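Local structure of protein VMS1 (Saccharomyces cerevisiae, 5WHG) at residues Lys19-Leu27 against Ala357-Lys365; Cys46-Ser52 against His62-Val72. The protein cleaves polypeptidyl-tRNAs downstream of the ribosome-associated quality control pathway, releasing incompletely synthesised polypeptides for degradation. All coordinates share one frame; numbering follows the deposited sequence.

Interaction 1. Residues Lys19-Leu27 against Ala357-Lys365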
ATOM      1  N   LYS A  19       3.211  10.645 -15.590  1.00135.00           N
ATOM      2  CA  LYS A  19       2.859   9.926 -14.369  1.00129.71           C
ATOM      3  C   LYS A  19       3.723   8.683 -14.184  1.00132.10           C
ATOM      4  O   LYS A  19       4.026   8.301 -13.048  1.00128.29           O
ATOM      5  CB  LYS A  19       1.372   9.547 -14.356  1.00123.44           C
ATOM      6  CG  LYS A  19       0.864   9.226 -12.939  1.00123.87           C
ATOM      7  CD  LYS A  19      -0.611   8.839 -12.871  1.00124.15           C
ATOM      8  CE  LYS A  19      -1.139   8.989 -11.437  1.00124.28           C
ATOM      9  NZ  LYS A  19      -2.078   7.904 -10.995  1.00124.39           N
ATOM     10  N   ASN A  20       4.155   8.060 -15.283  1.00135.98           N
ATOM     11  CA  ASN A  20       5.026   6.894 -15.193  1.00130.21           C
ATOM     12  C   ASN A  20       6.328   7.198 -14.468  1.00122.53           C
ATOM     13  O   ASN A  20       6.950   6.280 -13.923  1.00127.93           O
ATOM     14  CB  ASN A  20       5.335   6.365 -16.601  1.00141.72           C
ATOM     15  CG  ASN A  20       4.762   4.984 -16.843  1.00143.17           C
ATOM     16  OD1 ASN A  20       4.581   4.209 -15.909  1.00136.68           O
ATOM     17  ND2 ASN A  20       4.475   4.671 -18.101  1.00153.28           N
ATOM     18  N   ASP A  21       6.756   8.461 -14.459  1.00122.38           N
ATOM     19  CA  ASP A  21       7.996   8.885 -13.828  1.00127.03           C
ATOM     20  C   ASP A  21       7.787   9.331 -12.377  1.00121.60           C
ATOM     21  O   ASP A  21       8.663   9.997 -11.806  1.00115.25           O
ATOM     22  CB  ASP A  21       8.647  10.025 -14.629  1.00140.19           C
ATOM     23  CG  ASP A  21       8.755   9.733 -16.131  1.00149.80           C
ATOM     24  OD1 ASP A  21       8.945   8.559 -16.521  1.00151.50           O
ATOM     25  OD2 ASP A  21       8.662  10.699 -16.924  1.00153.05           O
ATOM     26  N   LEU A  22       6.651   8.975 -11.775  1.00112.84           N
ATOM     27  CA  LEU A  22       6.230   9.553 -10.510  1.00105.71           C
ATOM     28  C   LEU A  22       5.852   8.494  -9.486  1.00106.87           C
ATOM     29  O   LEU A  22       5.361   8.844  -8.403  1.00102.58           O
ATOM     30  CB  LEU A  22       5.050  10.509 -10.731  1.00 95.99           C
ATOM     31  CG  LEU A  22       5.399  11.776 -11.517  1.00108.64           C
ATOM     32  CD1 LEU A  22       4.159  12.607 -11.820  1.00107.14           C
ATOM     33  CD2 LEU A  22       6.444  12.615 -10.777  1.00112.05           C
ATOM     34  N   TYR A  23       6.050   7.216  -9.800  1.00 99.56           N
ATOM     35  CA  TYR A  23       5.747   6.159  -8.844  1.00 93.30           C
ATOM     36  C   TYR A  23       6.727   6.221  -7.677  1.00 96.51           C
ATOM     37  O   TYR A  23       7.941   6.080  -7.862  1.00 99.20           O
ATOM     38  CB  TYR A  23       5.803   4.792  -9.516  1.00 87.35           C
ATOM     39  CG  TYR A  23       5.287   3.667  -8.643  1.00 91.95           C
ATOM     40  CD1 TYR A  23       3.959   3.624  -8.246  1.00 92.74           C
ATOM     41  CD2 TYR A  23       6.123   2.647  -8.225  1.00 99.93           C
ATOM     42  CE1 TYR A  23       3.487   2.599  -7.458  1.00 92.47           C
ATOM     43  CE2 TYR A  23       5.651   1.616  -7.433  1.00 94.13           C
ATOM     44  CZ  TYR A  23       4.339   1.599  -7.057  1.00 89.62           C
ATOM     45  OH  TYR A  23       3.876   0.577  -6.274  1.00 93.57           O
ATOM     46  N   ILE A  24       6.188   6.398  -6.469  1.00 87.38           N
ATOM     47  CA  ILE A  24       7.002   6.641  -5.290  1.00 86.99           C
ATOM     48  C   ILE A  24       8.010   5.525  -5.007  1.00 84.35           C
ATOM     49  O   ILE A  24       9.057   5.784  -4.405  1.00 94.93           O
ATOM     50  CB  ILE A  24       6.052   6.890  -4.104  1.00 92.28           C
ATOM     51  CG1 ILE A  24       5.365   8.246  -4.287  1.00 91.25           C
ATOM     52  CG2 ILE A  24       6.797   6.849  -2.785  1.00 88.93           C
ATOM     53  CD1 ILE A  24       4.084   8.378  -3.503  1.00 95.18           C
ATOM     54  N   PHE A  25       7.760   4.298  -5.470  1.00 79.58           N
ATOM     55  CA  PHE A  25       8.661   3.183  -5.197  1.00 86.58           C
ATOM     56  C   PHE A  25       9.565   2.831  -6.377  1.00 98.60           C
ATOM     57  O   PHE A  25      10.180   1.759  -6.380  1.00107.47           O
ATOM     58  CB  PHE A  25       7.855   1.963  -4.758  1.00 86.57           C
ATOM     59  CG  PHE A  25       7.012   2.211  -3.540  1.00 86.47           C
ATOM     60  CD1 PHE A  25       7.610   2.545  -2.328  1.00 82.68           C
ATOM     61  CD2 PHE A  25       5.631   2.131  -3.604  1.00 93.00           C
ATOM     62  CE1 PHE A  25       6.850   2.781  -1.200  1.00 78.45           C
ATOM     63  CE2 PHE A  25       4.862   2.366  -2.478  1.00101.08           C
ATOM     64  CZ  PHE A  25       5.472   2.684  -1.272  1.00 90.77           C
ATOM     65  N   ASP A  26       9.674   3.722  -7.362  1.00100.94           N
ATOM     66  CA  ASP A  26      10.423   3.448  -8.580  1.00107.70           C
ATOM     67  C   ASP A  26      10.838   4.757  -9.250  1.00110.07           C
ATOM     68  O   ASP A  26      10.790   4.880 -10.476  1.00108.39           O
ATOM     69  CB  ASP A  26       9.576   2.587  -9.520  1.00117.83           C
ATOM     70  CG  ASP A  26      10.380   1.973 -10.657  1.00125.77           C
ATOM     71  OD1 ASP A  26      11.622   2.152 -10.685  1.00124.86           O
ATOM     72  OD2 ASP A  26       9.754   1.311 -11.520  1.00126.33           O
ATOM     73  N   LEU A  27      11.243   5.743  -8.450  1.00108.13           N
ATOM     74  CA  LEU A  27      11.684   7.023  -8.984  1.00107.31           C
ATOM     75  C   LEU A  27      13.138   6.955  -9.444  1.00114.99           C
ATOM     76  O   LEU A  27      14.001   6.396  -8.756  1.00115.58           O
ATOM     77  CB  LEU A  27      11.539   8.117  -7.929  1.00103.50           C
ATOM     78  CG  LEU A  27      10.202   8.349  -7.240  1.00 94.46           C
ATOM     79  CD1 LEU A  27      10.444   9.164  -5.973  1.00 96.71           C
ATOM     80  CD2 LEU A  27       9.230   9.069  -8.167  1.00 83.89           C
ATOM     81  N   ALA A 357      -7.430   3.239  -5.028  1.00 80.83           N
ATOM     82  CA  ALA A 357      -6.844   3.754  -3.800  1.00 76.37           C
ATOM     83  C   ALA A 357      -5.328   3.640  -3.825  1.00 81.35           C
ATOM     84  O   ALA A 357      -4.623   4.588  -3.468  1.00 88.39           O
ATOM     85  CB  ALA A 357      -7.424   3.007  -2.604  1.00 62.80           C
ATOM     86  N   TRP A 358      -4.805   2.483  -4.248  1.00 82.11           N
ATOM     87  CA  TRP A 358      -3.355   2.303  -4.252  1.00 86.43           C
ATOM     88  C   TRP A 358      -2.677   3.285  -5.201  1.00 81.97           C
ATOM     89  O   TRP A 358      -1.685   3.924  -4.838  1.00 87.30           O
ATOM     90  CB  TRP A 358      -2.969   0.868  -4.617  1.00 84.38           C
ATOM     91  CG  TRP A 358      -1.477   0.669  -4.525  1.00 82.78           C
ATOM     92  CD1 TRP A 358      -0.620   0.358  -5.544  1.00 84.71           C
ATOM     93  CD2 TRP A 358      -0.665   0.812  -3.349  1.00 81.92           C
ATOM     94  NE1 TRP A 358       0.676   0.279  -5.074  1.00 80.41           N
ATOM     95  CE2 TRP A 358       0.678   0.560  -3.732  1.00 80.84           C
ATOM     96  CE3 TRP A 358      -0.942   1.126  -2.010  1.00 68.52           C
ATOM     97  CZ2 TRP A 358       1.748   0.606  -2.818  1.00 76.20           C
ATOM     98  CZ3 TRP A 358       0.122   1.181  -1.103  1.00 67.62           C
ATOM     99  CH2 TRP A 358       1.456   0.914  -1.516  1.00 73.46           C
ATOM    100  N   CYS A 359      -3.191   3.416  -6.425  1.00 78.22           N
ATOM    101  CA  CYS A 359      -2.578   4.360  -7.358  1.00 87.80           C
ATOM    102  C   CYS A 359      -2.642   5.777  -6.815  1.00 86.76           C
ATOM    103  O   CYS A 359      -1.711   6.564  -7.009  1.00 98.11           O
ATOM    104  CB  CYS A 359      -3.243   4.289  -8.729  1.00 91.32           C
ATOM    105  SG  CYS A 359      -2.892   2.783  -9.655  1.00100.54           S
ATOM    106  N   GLU A 360      -3.728   6.107  -6.108  1.00 76.92           N
ATOM    107  CA  GLU A 360      -3.868   7.407  -5.454  1.00 75.18           C
ATOM    108  C   GLU A 360      -2.854   7.617  -4.321  1.00 84.11           C
ATOM    109  O   GLU A 360      -2.501   8.762  -4.027  1.00 89.16           O
ATOM    110  CB  GLU A 360      -5.292   7.554  -4.922  1.00 74.74           C
ATOM    111  CG  GLU A 360      -5.556   8.832  -4.178  1.00 87.56           C
ATOM    112  CD  GLU A 360      -5.218  10.043  -5.007  1.00 96.53           C
ATOM    113  OE1 GLU A 360      -4.585  10.969  -4.457  1.00108.13           O
ATOM    114  OE2 GLU A 360      -5.571  10.061  -6.211  1.00 90.39           O
ATOM    115  N   LEU A 361      -2.389   6.553  -3.657  1.00 76.73           N
ATOM    116  CA  LEU A 361      -1.387   6.725  -2.603  1.00 83.71           C
ATOM    117  C   LEU A 361       0.052   6.658  -3.110  1.00 92.00           C
ATOM    118  O   LEU A 361       0.955   7.225  -2.476  1.00 87.06           O
ATOM    119  CB  LEU A 361      -1.550   5.658  -1.515  1.00 79.98           C
ATOM    120  CG  LEU A 361      -2.721   5.653  -0.529  1.00 86.79           C
ATOM    121  CD1 LEU A 361      -2.958   4.230  -0.024  1.00 73.14           C
ATOM    122  CD2 LEU A 361      -2.442   6.582   0.639  1.00 92.97           C
ATOM    123  N   SER A 362       0.290   5.990  -4.231  1.00 87.46           N
ATOM    124  CA  SER A 362       1.631   5.570  -4.583  1.00 77.94           C
ATOM    125  C   SER A 362       2.269   6.404  -5.689  1.00 83.09           C
ATOM    126  O   SER A 362       3.411   6.121  -6.075  1.00 89.90           O
ATOM    127  CB  SER A 362       1.607   4.084  -4.970  1.00 76.85           C
ATOM    128  OG  SER A 362       0.734   3.855  -6.065  1.00 89.50           O
ATOM    129  N   TYR A 363       1.589   7.430  -6.198  1.00 78.63           N
ATOM    130  CA  TYR A 363       2.149   8.320  -7.213  1.00 86.34           C
ATOM    131  C   TYR A 363       2.209   9.739  -6.669  1.00 95.55           C
ATOM    132  O   TYR A 363       1.260  10.210  -6.029  1.00102.34           O
ATOM    133  CB  TYR A 363       1.331   8.308  -8.510  1.00 83.78           C
ATOM    134  CG  TYR A 363       1.489   7.041  -9.312  1.00 94.16           C
ATOM    135  CD1 TYR A 363       0.714   5.915  -9.026  1.00 90.19           C
ATOM    136  CD2 TYR A 363       2.404   6.967 -10.365  1.00 97.97           C
ATOM    137  CE1 TYR A 363       0.854   4.749  -9.752  1.00 92.05           C
ATOM    138  CE2 TYR A 363       2.546   5.802 -11.108  1.00 95.95           C
ATOM    139  CZ  TYR A 363       1.772   4.696 -10.789  1.00 99.45           C
ATOM    140  OH  TYR A 363       1.902   3.532 -11.506  1.00108.24           O
ATOM    141  N   LEU A 364       3.323  10.421  -6.924  1.00 90.54           N
ATOM    142  CA  LEU A 364       3.407  11.811  -6.502  1.00 95.74           C
ATOM    143  C   LEU A 364       2.353  12.632  -7.239  1.00 95.40           C
ATOM    144  O   LEU A 364       1.938  12.294  -8.349  1.00 98.51           O
ATOM    145  CB  LEU A 364       4.806  12.366  -6.759  1.00 97.87           C
ATOM    146  CG  LEU A 364       5.971  11.748  -5.987  1.00 95.56           C
ATOM    147  CD1 LEU A 364       7.263  12.436  -6.370  1.00103.34           C
ATOM    148  CD2 LEU A 364       5.756  11.800  -4.466  1.00 86.99           C
ATOM    149  N   LYS A 365       1.885  13.699  -6.599  1.00101.97           N
ATOM    150  CA  LYS A 365       0.947  14.623  -7.226  1.00113.30           C
ATOM    151  C   LYS A 365       1.614  15.971  -7.473  1.00121.25           C
ATOM    152  O   LYS A 365       2.408  16.440  -6.652  1.00123.60           O
ATOM    153  CB  LYS A 365      -0.306  14.821  -6.371  1.00101.64           C
ATOM    154  CG  LYS A 365      -1.338  13.774  -6.606  1.00105.38           C
ATOM    155  CD  LYS A 365      -2.718  14.384  -6.595  1.00123.39           C
ATOM    156  CE  LYS A 365      -3.104  14.785  -5.199  1.00123.31           C
ATOM    157  NZ  LYS A 365      -3.242  13.575  -4.342  1.00113.58           N
TER
HETATM  158  O   HOH W   1       1.776  -0.807  -7.905  1.00 78.08           O

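Interaction 2. Residues Cys46-Ser52 against His62-Val72. With ZN (zinc ion), chain B.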
ATOM      1  N   CYS A  46      19.536 -10.485  -6.624  1.00124.92           N
ATOM      2  CA  CYS A  46      18.283 -10.859  -5.976  1.00124.98           C
ATOM      3  C   CYS A  46      18.493 -11.706  -4.728  1.00133.53           C
ATOM      4  O   CYS A  46      19.050 -12.802  -4.785  1.00139.06           O
ATOM      5  CB  CYS A  46      17.375 -11.623  -6.921  1.00122.01           C
ATOM      6  SG  CYS A  46      15.916 -12.183  -6.033  1.00114.70           S
ATOM      7  N   SER A  47      18.011 -11.195  -3.598  1.00132.37           N
ATOM      8  CA  SER A  47      18.280 -11.834  -2.316  1.00131.43           C
ATOM      9  C   SER A  47      17.308 -12.969  -2.031  1.00123.30           C
ATOM     10  O   SER A  47      17.674 -13.939  -1.357  1.00126.28           O
ATOM     11  CB  SER A  47      18.221 -10.785  -1.207  1.00133.34           C
ATOM     12  OG  SER A  47      17.221  -9.815  -1.504  1.00133.91           O
ATOM     13  N   VAL A  48      16.078 -12.871  -2.541  1.00112.03           N
ATOM     14  CA  VAL A  48      15.070 -13.886  -2.254  1.00107.02           C
ATOM     15  C   VAL A  48      15.199 -15.098  -3.169  1.00114.58           C
ATOM     16  O   VAL A  48      14.641 -16.158  -2.862  1.00120.96           O
ATOM     17  CB  VAL A  48      13.663 -13.271  -2.348  1.00 99.36           C
ATOM     18  CG1 VAL A  48      13.265 -13.063  -3.787  1.00 94.78           C
ATOM     19  CG2 VAL A  48      12.662 -14.143  -1.640  1.00106.63           C
ATOM     20  N   CYS A  49      15.936 -14.981  -4.274  1.00117.22           N
ATOM     21  CA  CYS A  49      16.195 -16.096  -5.172  1.00113.27           C
ATOM     22  C   CYS A  49      17.599 -16.660  -5.037  1.00113.82           C
ATOM     23  O   CYS A  49      17.864 -17.728  -5.594  1.00125.61           O
ATOM     24  CB  CYS A  49      15.977 -15.674  -6.630  1.00116.30           C
ATOM     25  SG  CYS A  49      14.360 -14.936  -6.976  1.00111.28           S
ATOM     26  N   GLN A  50      18.495 -15.972  -4.324  1.00112.05           N
ATOM     27  CA  GLN A  50      19.914 -16.335  -4.250  1.00117.50           C
ATOM     28  C   GLN A  50      20.531 -16.399  -5.650  1.00130.95           C
ATOM     29  O   GLN A  50      21.331 -17.289  -5.964  1.00134.98           O
ATOM     30  CB  GLN A  50      20.114 -17.651  -3.490  1.00126.88           C
ATOM     31  CG  GLN A  50      19.422 -17.698  -2.121  1.00128.78           C
ATOM     32  CD  GLN A  50      19.640 -19.018  -1.377  1.00138.77           C
ATOM     33  OE1 GLN A  50      20.705 -19.639  -1.471  1.00146.76           O
ATOM     34  NE2 GLN A  50      18.627 -19.446  -0.631  1.00136.37           N
HETATM   35  N   MSE A  51      20.170 -15.426  -6.489  1.00130.69           N
HETATM   36  CA  MSE A  51      20.501 -15.450  -7.912  1.00151.70           C
HETATM   37  C   MSE A  51      20.957 -14.084  -8.462  1.00151.42           C
HETATM   38  O   MSE A  51      20.179 -13.130  -8.532  1.00140.30           O
HETATM   39  CB  MSE A  51      19.285 -15.969  -8.688  1.00162.41           C
HETATM   40  CG  MSE A  51      19.320 -15.828 -10.199  1.00175.66           C
HETATM   41 SE   MSE A  51      17.538 -16.265 -10.876  1.00183.79          SE
HETATM   42  CE  MSE A  51      17.546 -15.267 -12.557  1.00189.19           C
ATOM     43  N   SER A  52      22.229 -14.010  -8.855  1.00159.03           N
ATOM     44  CA  SER A  52      22.821 -12.779  -9.384  1.00154.41           C
ATOM     45  C   SER A  52      22.934 -12.800 -10.912  1.00158.84           C
ATOM     46  O   SER A  52      22.658 -11.802 -11.582  1.00150.71           O
ATOM     47  CB  SER A  52      24.202 -12.552  -8.767  1.00143.60           C
ATOM     48  OG  SER A  52      24.997 -13.714  -8.900  1.00145.52           O
ATOM     49  N   HIS A  62      15.353  -9.282 -14.237  1.00172.32           N
ATOM     50  CA  HIS A  62      14.756 -10.324 -13.407  1.00170.03           C
ATOM     51  C   HIS A  62      13.988  -9.705 -12.251  1.00162.80           C
ATOM     52  O   HIS A  62      14.409  -9.789 -11.110  1.00163.95           O
ATOM     53  CB  HIS A  62      15.840 -11.281 -12.884  1.00178.20           C
ATOM     54  CG  HIS A  62      15.393 -12.156 -11.749  1.00178.88           C
ATOM     55  ND1 HIS A  62      14.238 -12.906 -11.793  1.00178.09           N
ATOM     56  CD2 HIS A  62      15.932 -12.369 -10.524  1.00177.71           C
ATOM     57  CE1 HIS A  62      14.096 -13.561 -10.654  1.00174.79           C
ATOM     58  NE2 HIS A  62      15.107 -13.247  -9.864  1.00173.85           N
ATOM     59  N   TYR A  63      12.860  -9.066 -12.531  1.00160.50           N
ATOM     60  CA  TYR A  63      12.107  -8.471 -11.436  1.00157.17           C
ATOM     61  C   TYR A  63      10.627  -8.434 -11.777  1.00164.43           C
ATOM     62  O   TYR A  63       9.774  -8.282 -10.893  1.00160.96           O
ATOM     63  CB  TYR A  63      12.636  -7.071 -11.106  1.00149.98           C
ATOM     64  CG  TYR A  63      13.529  -7.055  -9.884  1.00138.19           C
ATOM     65  CD1 TYR A  63      12.994  -6.926  -8.624  1.00117.31           C
ATOM     66  CD2 TYR A  63      14.910  -7.187  -9.994  1.00148.34           C
ATOM     67  CE1 TYR A  63      13.802  -6.925  -7.504  1.00112.96           C
ATOM     68  CE2 TYR A  63      15.723  -7.194  -8.871  1.00140.31           C
ATOM     69  CZ  TYR A  63      15.157  -7.060  -7.630  1.00122.14           C
ATOM     70  OH  TYR A  63      15.945  -7.054  -6.501  1.00126.14           O
ATOM     71  N   GLN A  64      10.325  -8.560 -13.068  1.00169.94           N
ATOM     72  CA  GLN A  64       8.971  -8.785 -13.538  1.00168.27           C
ATOM     73  C   GLN A  64       8.760 -10.226 -13.979  1.00167.44           C
ATOM     74  O   GLN A  64       7.649 -10.580 -14.393  1.00168.94           O
ATOM     75  CB  GLN A  64       8.634  -7.817 -14.680  1.00173.26           C
ATOM     76  CG  GLN A  64       7.451  -6.905 -14.381  1.00173.39           C
ATOM     77  CD  GLN A  64       7.237  -5.847 -15.448  1.00185.16           C
ATOM     78  OE1 GLN A  64       7.593  -4.684 -15.263  1.00188.97           O
ATOM     79  NE2 GLN A  64       6.646  -6.244 -16.569  1.00190.30           N
ATOM     80  N   THR A  65       9.796 -11.063 -13.892  1.00163.94           N
ATOM     81  CA  THR A  65       9.648 -12.486 -14.170  1.00160.62           C
ATOM     82  C   THR A  65       8.682 -13.119 -13.178  1.00155.86           C
ATOM     83  O   THR A  65       8.632 -12.737 -12.006  1.00159.81           O
ATOM     84  CB  THR A  65      11.004 -13.191 -14.089  1.00160.18           C
ATOM     85  OG1 THR A  65      11.461 -13.184 -12.733  1.00154.99           O
ATOM     86  CG2 THR A  65      12.032 -12.489 -14.955  1.00162.25           C
ATOM     87  N   ASP A  66       7.909 -14.095 -13.651  1.00152.75           N
ATOM     88  CA  ASP A  66       7.019 -14.805 -12.743  1.00151.68           C
ATOM     89  C   ASP A  66       7.788 -15.635 -11.726  1.00145.94           C
ATOM     90  O   ASP A  66       7.220 -16.001 -10.692  1.00143.70           O
ATOM     91  CB  ASP A  66       6.059 -15.703 -13.524  1.00166.10           C
ATOM     92  CG  ASP A  66       5.071 -14.913 -14.357  1.00175.84           C
ATOM     93  OD1 ASP A  66       4.574 -13.877 -13.858  1.00173.68           O
ATOM     94  OD2 ASP A  66       4.798 -15.325 -15.509  1.00183.02           O
ATOM     95  N   TYR A  67       9.062 -15.934 -11.988  1.00142.62           N
ATOM     96  CA  TYR A  67       9.858 -16.671 -11.014  1.00135.55           C
ATOM     97  C   TYR A  67      10.096 -15.839  -9.760  1.00126.11           C
ATOM     98  O   TYR A  67       9.772 -16.267  -8.645  1.00123.89           O
ATOM     99  CB  TYR A  67      11.183 -17.094 -11.631  1.00134.00           C
ATOM    100  CG  TYR A  67      11.993 -18.004 -10.745  1.00134.52           C
ATOM    101  CD1 TYR A  67      11.546 -19.278 -10.436  1.00131.16           C
ATOM    102  CD2 TYR A  67      13.216 -17.596 -10.234  1.00137.14           C
ATOM    103  CE1 TYR A  67      12.292 -20.116  -9.635  1.00130.96           C
ATOM    104  CE2 TYR A  67      13.969 -18.428  -9.438  1.00133.31           C
ATOM    105  CZ  TYR A  67      13.503 -19.683  -9.138  1.00132.37           C
ATOM    106  OH  TYR A  67      14.259 -20.509  -8.339  1.00139.03           O
ATOM    107  N   HIS A  68      10.659 -14.638  -9.932  1.00113.38           N
ATOM    108  CA  HIS A  68      10.861 -13.736  -8.806  1.00109.65           C
ATOM    109  C   HIS A  68       9.585 -13.526  -8.001  1.00114.83           C
ATOM    110  O   HIS A  68       9.641 -13.383  -6.776  1.00116.61           O
ATOM    111  CB  HIS A  68      11.386 -12.389  -9.298  1.00113.48           C
ATOM    112  CG  HIS A  68      11.622 -11.396  -8.200  1.00118.12           C
ATOM    113  ND1 HIS A  68      12.817 -11.310  -7.516  1.00118.44           N
ATOM    114  CD2 HIS A  68      10.812 -10.453  -7.661  1.00112.67           C
ATOM    115  CE1 HIS A  68      12.733 -10.357  -6.606  1.00116.03           C
ATOM    116  NE2 HIS A  68      11.526  -9.821  -6.672  1.00110.88           N
ATOM    117  N   LEU A  69       8.426 -13.516  -8.656  1.00115.06           N
ATOM    118  CA  LEU A  69       7.203 -13.209  -7.927  1.00116.24           C
ATOM    119  C   LEU A  69       6.805 -14.343  -6.992  1.00114.33           C
ATOM    120  O   LEU A  69       6.354 -14.099  -5.865  1.00106.54           O
ATOM    121  CB  LEU A  69       6.075 -12.892  -8.905  1.00130.33           C
ATOM    122  CG  LEU A  69       5.900 -11.395  -9.164  1.00132.99           C
ATOM    123  CD1 LEU A  69       4.705 -11.143 -10.064  1.00132.44           C
ATOM    124  CD2 LEU A  69       5.761 -10.646  -7.836  1.00127.94           C
HETATM  125  N   MSE A  70       6.962 -15.584  -7.430  1.00121.99           N
HETATM  126  CA  MSE A  70       6.581 -16.705  -6.580  1.00126.46           C
HETATM  127  C   MSE A  70       7.540 -16.839  -5.398  1.00114.17           C
HETATM  128  O   MSE A  70       7.127 -17.181  -4.293  1.00110.91           O
HETATM  129  CB  MSE A  70       6.535 -17.999  -7.388  1.00145.90           C
HETATM  130  CG  MSE A  70       5.663 -17.907  -8.627  1.00159.99           C
HETATM  131 SE   MSE A  70       5.772 -19.487  -9.776  1.00177.75          SE
HETATM  132  CE  MSE A  70       4.598 -20.665  -8.744  1.00178.08           C
ATOM    133  N   ASN A  71       8.822 -16.555  -5.634  1.00109.68           N
ATOM    134  CA  ASN A  71       9.795 -16.601  -4.550  1.00108.60           C
ATOM    135  C   ASN A  71       9.553 -15.494  -3.531  1.00105.45           C
ATOM    136  O   ASN A  71       9.709 -15.712  -2.324  1.00105.79           O
ATOM    137  CB  ASN A  71      11.202 -16.514  -5.115  1.00 92.08           C
ATOM    138  CG  ASN A  71      11.743 -17.855  -5.465  1.00 98.50           C
ATOM    139  OD1 ASN A  71      11.628 -18.792  -4.686  1.00100.15           O
ATOM    140  ND2 ASN A  71      12.321 -17.972  -6.648  1.00108.62           N
ATOM    141  N   VAL A  72       9.192 -14.294  -3.997  1.00102.59           N
ATOM    142  CA  VAL A  72       8.721 -13.256  -3.085  1.00 92.91           C
ATOM    143  C   VAL A  72       7.527 -13.772  -2.298  1.00 82.71           C
ATOM    144  O   VAL A  72       7.485 -13.695  -1.063  1.00 76.95           O
ATOM    145  CB  VAL A  72       8.361 -11.972  -3.856  1.00 91.65           C
ATOM    146  CG1 VAL A  72       7.478 -11.091  -3.002  1.00 95.25           C
ATOM    147  CG2 VAL A  72       9.599 -11.204  -4.264  1.00 86.43           C
TER
HETATM  148 ZN    ZN B 501      14.103 -12.688  -7.536  1.00127.25          ZN

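Interaction 1. Residues Lys19-Leu27 against Ala357-Lys365
Two backbone hydrogen bonds run in opposite directions across this contact. Ile-24 N gives to Ser-362 O at 2.8 Å, and Leu-364 N gives to Leu-22 O at 3.0 Å, both nearly straight (173° and 169°). Between them Tyr-23 and Tyr-363 lie side by side, a single beta bridge rather than a strand pair.

Around the Tyr-363 ring the contacts are aromatic and cationic. Tyr-23 lays CD1 over one face, off toward the rim and 3.5 Å from Tyr-363 CZ, while the long chain of Lys-19 crosses the other at about a right angle and sets NZ over it, a cation-pi contact. With an alanine at Tyr-363, the Lys-19 ammonium would probably lose its aromatic seat and the Tyr-23 ring the surface it leans on.

In the fold, this pins the N-terminal segment to the end of helix 351-362 in the VLRF1 region, where the chain leaves the helix for edge strand 365-366.

Polar side-chain contacts gather near the helix. Trp-358 NE1 reaches Tyr-23 OH in a weak bond of 3.4 Å, and a water gives to that hydroxyl and takes a weak bond from NE1; the hydroxyl is also bonded to His-225 O. Held between the backbone N and carbonyl carbon (chi1 59°), Ser-362 OG turns back to Trp-358 O (2.7 Å) and lies at the edge of the Tyr-23 ring, nearest CE1.

The apolar part has Ile-24 CG1 against Leu-364 CD2 at 3.6 Å, both residues also touching Ile-178 of strand 176-179. Phe-25 crosses Trp-358 at about a right angle, CE2 meeting CZ2, and stacks on His-225.

Interaction 2. Residues Cys46-Ser52 against His62-Val72
Cys-46 and Cys-49 point their sulfurs at His-62 and His-68 across a zinc ion, and these four side chains complete the Cys2His2 site of a C2H2-type zinc finger. The modelled bonds are Cys-46 SG to zinc 2.4 Å, Cys-49 SG to zinc 2.3 Å, His-62 NE2 to zinc 2.6 Å and His-68 ND1 to zinc 1.9 Å. The histidines thus bind through different nitrogens, His-62 through the far one and His-68 through the one nearer its backbone.

Both rings take sulfur at the edge: Cys-49 SG lies in the plane of the His-62 ring, Cys-46 SG in that of His-68. The remaining nitrogen of His-62, ND1, gives to Thr-65 OG1 at 2.9 Å, a bent bond (134°) that should limit rotation of the ring. The same hydroxyl oxygen accepts from His-68 N, making Thr-65 the N-cap of the helix; one second-shell residue therefore ties both histidines together.

Selenomethionine Met-51 (selenium in place of sulfur) and His-62 reach toward each other from opposite directions. The Met-51 chain is extended beyond CG and delivers CE over the centre of the ring, 3.9 Å from the centroid, a CH-pi contact. On one face of His-68 sits Tyr-63 CD1. Val-48 crosses the His-68 ring at about a right angle and rests CG1 3.9 Å from its CE1, with Val-72 CG2 also close to that methyl. Asn-71 lays ND2 over one face of the Tyr-67 ring and 3.7 Å from Cys-49 SG.

The CxxC turn from Cys-46 to Cys-49 thus lies against the first turns of helix 66-76, while Val-48 and Tyr-63 also touch the loop between helix 191-198 and strand 207-214, at Met-205 and Gln-201.

How the interactions relate
From the N terminus, the chain passes through 19-27, then helix 29-34 and short strand 36-37, before entering the zinc finger. There interaction 2 closes a short loop, the nine residues between Ser-52 and His-62, which are not modelled. Helix 66-76 leads on to the sheets and helices of the rest of the chain, and only at 357-365 does interaction 1 close its loop, some 330 residues wide. Interaction 2 is nested inside it; the two do not cross. Their centres lie 23 Å apart and their nearest atoms about 7 Å. Interaction 1 joins the two ends of the model in a buried setting, whereas interaction 2 holds together a small metal-bound unit at the surface.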